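3-oxoacyl-[acyl-carrier-protein] synthase 3 (Micrococcus luteus NCTC 2665, PDB 4EWP) probably catalyses the first condensation of fatty acid synthesis, joining malonyl-ACP with an acyl-CoA primer such as acetyl-CoA. Local coordinates at residues A86-T91 with Y117-A122; Y126-A131 with G339-A344. All coordinates share one frame; numbering follows the deposited sequence.

Interaction 1: residues A86-T91 with Y117-A122; sequences AVIVST and YDVSAA
The carbonyl oxygen V89 O is gripped twice from the neighbouring strand. V119 N donates to it at 2.8 Å, 25° out of the carbonyl plane, and D118 CA adds a CA-H...O contact to V89 O at 3.0 Å. The ladder also runs through Y117 N to V87 O and V89 N to Y117 O, the latter nearly straight at 172°. At the C-terminal end of the pairing a weak bond joins T91 N to V119 O over 3.4 Å. There a water bridges the separating strands: it donates to V119 O, accepts from A121 N and hydrogen-bonds S90 OG at 2.8 Å. This is the parallel pairing of a beta-alpha-beta unit, strand 86-90, helix 101-108 and strand 116-120, in the N-terminal sheet of the thiolase fold. The last residues lead to C123, the predicted active-site cysteine. On the face carrying I88, Y117 and V119, Y117 CG stands between its own backbone N and carbonyl carbon (chi1 62°), and the ring lies alongside I88, with I88 CD1 3.4 Å from Y117 OH, which hydrogen-bonds Q132 of helix 125-138. I88 CG2 meets V119 CG2 at 4.0 Å. On the opposite face, which carries V89 and D118, the D118 carboxylate runs beside V89, placing D118 OD1 3.5 Å from V89 CB, and its two oxygens accept from the amides of A102 and A101 at the start of helix 101-108, which would probably stabilise its negative charge. Through D118 and S120 the sheet continues, antiparallel, into a strand of the second subunit.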
# COMPACT_ATOMS: atom_id res chain seq x y z
N ALA A 86 -1.98 1.59 -14.91
CA ALA A 86 -1.75 1.33 -13.48
C ALA A 86 -3.05 1.38 -12.70
O ALA A 86 -3.98 2.10 -13.07
CB ALA A 86 -0.76 2.33 -12.91
N VAL A 87 -3.11 0.61 -11.62
CA VAL A 87 -4.31 0.51 -10.80
C VAL A 87 -3.87 0.68 -9.36
O VAL A 87 -3.09 -0.12 -8.86
CB VAL A 87 -4.99 -0.88 -10.94
CG1 VAL A 87 -6.14 -1.01 -9.96
CG2 VAL A 87 -5.48 -1.13 -12.37
N ILE A 88 -4.35 1.73 -8.70
CA ILE A 88 -3.99 1.98 -7.31
C ILE A 88 -5.24 1.89 -6.46
O ILE A 88 -6.22 2.61 -6.68
CB ILE A 88 -3.36 3.38 -7.11
CG1 ILE A 88 -2.14 3.56 -8.02
CG2 ILE A 88 -2.96 3.59 -5.67
CD1 ILE A 88 -1.49 4.92 -7.91
N VAL A 89 -5.21 0.99 -5.48
CA VAL A 89 -6.37 0.82 -4.62
C VAL A 89 -6.00 1.23 -3.20
O VAL A 89 -5.11 0.65 -2.58
CB VAL A 89 -6.89 -0.62 -4.63
CG1 VAL A 89 -7.88 -0.81 -3.49
CG2 VAL A 89 -7.50 -0.95 -5.99
N SER A 90 -6.69 2.24 -2.70
CA SER A 90 -6.39 2.73 -1.38
C SER A 90 -7.44 2.23 -0.40
O SER A 90 -8.58 2.67 -0.44
CB SER A 90 -6.31 4.24 -1.41
OG SER A 90 -6.33 4.73 -0.09
N THR A 91 -7.05 1.30 0.47
CA THR A 91 -7.98 0.65 1.38
C THR A 91 -7.23 0.05 2.57
O THR A 91 -6.07 -0.33 2.44
CB THR A 91 -8.71 -0.51 0.68
OG1 THR A 91 -9.64 -1.11 1.59
CG2 THR A 91 -7.73 -1.58 0.25
N TYR A 117 -1.49 -2.29 -7.22
CA TYR A 117 -1.11 -2.42 -5.81
C TYR A 117 -2.07 -1.69 -4.89
O TYR A 117 -2.74 -0.74 -5.32
CB TYR A 117 0.32 -1.92 -5.58
CG TYR A 117 0.57 -0.44 -5.88
CD1 TYR A 117 0.58 0.51 -4.87
CD2 TYR A 117 0.84 -0.01 -7.17
CE1 TYR A 117 0.84 1.86 -5.15
CE2 TYR A 117 1.10 1.32 -7.45
CZ TYR A 117 1.11 2.24 -6.45
OH TYR A 117 1.37 3.55 -6.76
N ASP A 118 -2.14 -2.13 -3.64
CA ASP A 118 -2.93 -1.43 -2.62
C ASP A 118 -1.99 -0.50 -1.86
O ASP A 118 -0.79 -0.77 -1.76
CB ASP A 118 -3.54 -2.40 -1.60
CG ASP A 118 -4.57 -3.34 -2.20
OD1 ASP A 118 -4.92 -3.20 -3.41
OD2 ASP A 118 -5.04 -4.23 -1.46
N VAL A 119 -2.56 0.58 -1.33
CA VAL A 119 -1.84 1.58 -0.56
C VAL A 119 -2.48 1.70 0.82
O VAL A 119 -3.70 1.56 0.96
CB VAL A 119 -1.91 2.95 -1.26
CG1 VAL A 119 -1.77 4.08 -0.26
CG2 VAL A 119 -0.86 3.05 -2.34
N SER A 120 -1.67 1.91 1.85
CA SER A 120 -2.19 2.10 3.19
C SER A 120 -1.88 3.52 3.67
O SER A 120 -0.75 3.82 4.08
CB SER A 120 -1.59 1.10 4.18
OG SER A 120 -2.16 1.25 5.48
N ALA A 121 -2.91 4.37 3.61
CA ALA A 121 -2.80 5.75 4.06
C ALA A 121 -4.14 6.23 4.60
O ALA A 121 -4.49 7.43 4.52
CB ALA A 121 -2.31 6.63 2.93
N ALA A 122 -4.88 5.27 5.15
CA ALA A 122 -6.10 5.59 5.88
C ALA A 122 -7.01 6.50 5.08
O ALA A 122 -7.15 6.33 3.85
CB ALA A 122 -5.73 6.24 7.23
O HOH W 1 -5.28 3.76 2.28

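Interaction 2: residues Y126-A131 with G339-A344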
# COMPACT_ATOMS: atom_id res chain seq x y z
N TYR A 126 -7.04 8.29 -0.68
CA TYR A 126 -7.35 8.74 -2.03
C TYR A 126 -6.43 9.88 -2.47
O TYR A 126 -5.94 9.88 -3.59
CB TYR A 126 -8.81 9.13 -2.14
CG TYR A 126 -9.11 10.07 -3.28
CD1 TYR A 126 -9.12 11.44 -3.07
CD2 TYR A 126 -9.40 9.60 -4.55
CE1 TYR A 126 -9.41 12.32 -4.09
CE2 TYR A 126 -9.69 10.46 -5.58
CZ TYR A 126 -9.70 11.82 -5.34
OH TYR A 126 -9.97 12.71 -6.35
N CYS A 127 -6.18 10.84 -1.58
CA CYS A 127 -5.26 11.95 -1.91
C CYS A 127 -3.81 11.47 -2.09
O CYS A 127 -3.07 12.05 -2.89
CB CYS A 127 -5.34 13.07 -0.87
SG CYS A 127 -6.86 14.08 -1.03
N TYR A 128 -3.41 10.44 -1.34
CA TYR A 128 -2.10 9.80 -1.53
C TYR A 128 -2.11 9.12 -2.90
O TYR A 128 -1.14 9.19 -3.64
CB TYR A 128 -1.80 8.76 -0.43
CG TYR A 128 -0.97 9.26 0.74
CD1 TYR A 128 -1.44 10.28 1.57
CD2 TYR A 128 0.28 8.70 1.02
CE1 TYR A 128 -0.67 10.75 2.66
CE2 TYR A 128 1.05 9.16 2.09
CZ TYR A 128 0.58 10.18 2.91
OH TYR A 128 1.35 10.62 3.96
N GLY A 129 -3.23 8.47 -3.23
CA GLY A 129 -3.38 7.82 -4.53
C GLY A 129 -3.23 8.83 -5.66
O GLY A 129 -2.57 8.56 -6.66
N VAL A 130 -3.82 10.01 -5.49
CA VAL A 130 -3.78 11.01 -6.54
C VAL A 130 -2.36 11.55 -6.69
O VAL A 130 -1.89 11.75 -7.80
CB VAL A 130 -4.81 12.14 -6.29
CG1 VAL A 130 -4.56 13.34 -7.21
CG2 VAL A 130 -6.24 11.59 -6.48
N ALA A 131 -1.66 11.76 -5.57
CA ALA A 131 -0.28 12.22 -5.61
C ALA A 131 0.55 11.22 -6.41
O ALA A 131 1.35 11.60 -7.28
CB ALA A 131 0.28 12.36 -4.20
N GLY A 339 -2.44 7.68 11.36
CA GLY A 339 -1.05 7.74 10.96
C GLY A 339 -0.17 8.52 11.92
O GLY A 339 0.75 7.95 12.53
N LEU A 340 -0.42 9.82 12.05
CA LEU A 340 -1.44 10.51 11.27
C LEU A 340 -0.88 10.80 9.87
O LEU A 340 0.32 10.98 9.70
CB LEU A 340 -1.81 11.81 11.98
CG LEU A 340 -2.58 11.72 13.32
CD1 LEU A 340 -2.53 13.05 14.09
CD2 LEU A 340 -4.02 11.30 13.08
N VAL A 341 -1.76 10.83 8.87
CA VAL A 341 -1.36 11.20 7.51
C VAL A 341 -2.37 12.16 6.88
O VAL A 341 -3.54 12.17 7.26
CB VAL A 341 -1.15 9.97 6.59
CG1 VAL A 341 0.02 9.12 7.08
CG2 VAL A 341 -2.45 9.15 6.48
N TYR A 342 -1.91 12.93 5.90
CA TYR A 342 -2.76 13.86 5.16
C TYR A 342 -2.26 14.09 3.74
O TYR A 342 -1.08 13.96 3.46
CB TYR A 342 -2.82 15.20 5.88
CG TYR A 342 -1.46 15.86 6.05
CD1 TYR A 342 -0.75 15.73 7.24
CD2 TYR A 342 -0.90 16.61 5.03
CE1 TYR A 342 0.49 16.34 7.40
CE2 TYR A 342 0.33 17.22 5.18
CZ TYR A 342 1.02 17.07 6.37
OH TYR A 342 2.25 17.69 6.51
N GLY A 343 -3.17 14.47 2.85
CA GLY A 343 -2.81 14.82 1.49
C GLY A 343 -3.81 15.80 0.89
O GLY A 343 -5.02 15.70 1.17
N ALA A 344 -3.32 16.74 0.09
CA ALA A 344 -4.18 17.74 -0.54
C ALA A 344 -3.70 18.15 -1.93
O ALA A 344 -2.49 18.20 -2.19
CB ALA A 344 -4.30 18.99 0.35
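With SG anti to its own carbonyl carbon (chi1 -75°), C127 carries its thiol from the helix to the backbone of G343, while V341 holds CG1 likewise anti to its carbonyl carbon (chi1 -65°), beside the phenol end of Y128. C127 CB and SG each lie 3.3 Å from G343 O, so the cysteine covers a carbonyl. G343 has no side chain to stand between helix and strand, and the two backbones come close, with C127 CA 5.1 Å from G343 CA. One residue along the helix, the ring of Y128 reaches over the strand at about a right angle to the V341 side chain. Y128 OH touches V341 CB at 3.7 Å, and Y128 CE1 sits 3.3 Å from Y342 O; the amide of G343 lies farther off, at the ring edge near its plane. The phenol oxygen hydrogen-bonds G191 O, and also A116 N of the second subunit, so this hydroxyl has partners in its own chain and across the dimer interface. The two segments pack together in the buried interior. Helix 125-138 is a core helix of the thiolase fold, following the predicted active-site residue C123. Its 126-131 segment crosses residues 341-344 at 55°, with helix 311-322 packed on Y126 and C127 and helix 240-262 covering Y342 and A344 on the far side of the strand.

How the interactions relate
From the N terminus, interaction 1 comes first: strand 86-90 leads into a 25-residue connection, including helix 101-108, that closes at 117-122. The chain then passes C123 and enters helix 125-138, which opens interaction 2; this closes 207 residues later, at 339-344, where strand 341-348 begins. The two contacts therefore run in series, neither nested nor crossed. Interaction 1 is internal to the N-terminal sheet, whereas interaction 2 ties the helix that follows strand 116-120 to the C-terminal sheet. They touch directly, as A121 O lies 3.3 Å from V341 CG2 and A121 CB 3.7 Å from Y128 CG, and both reach the second subunit.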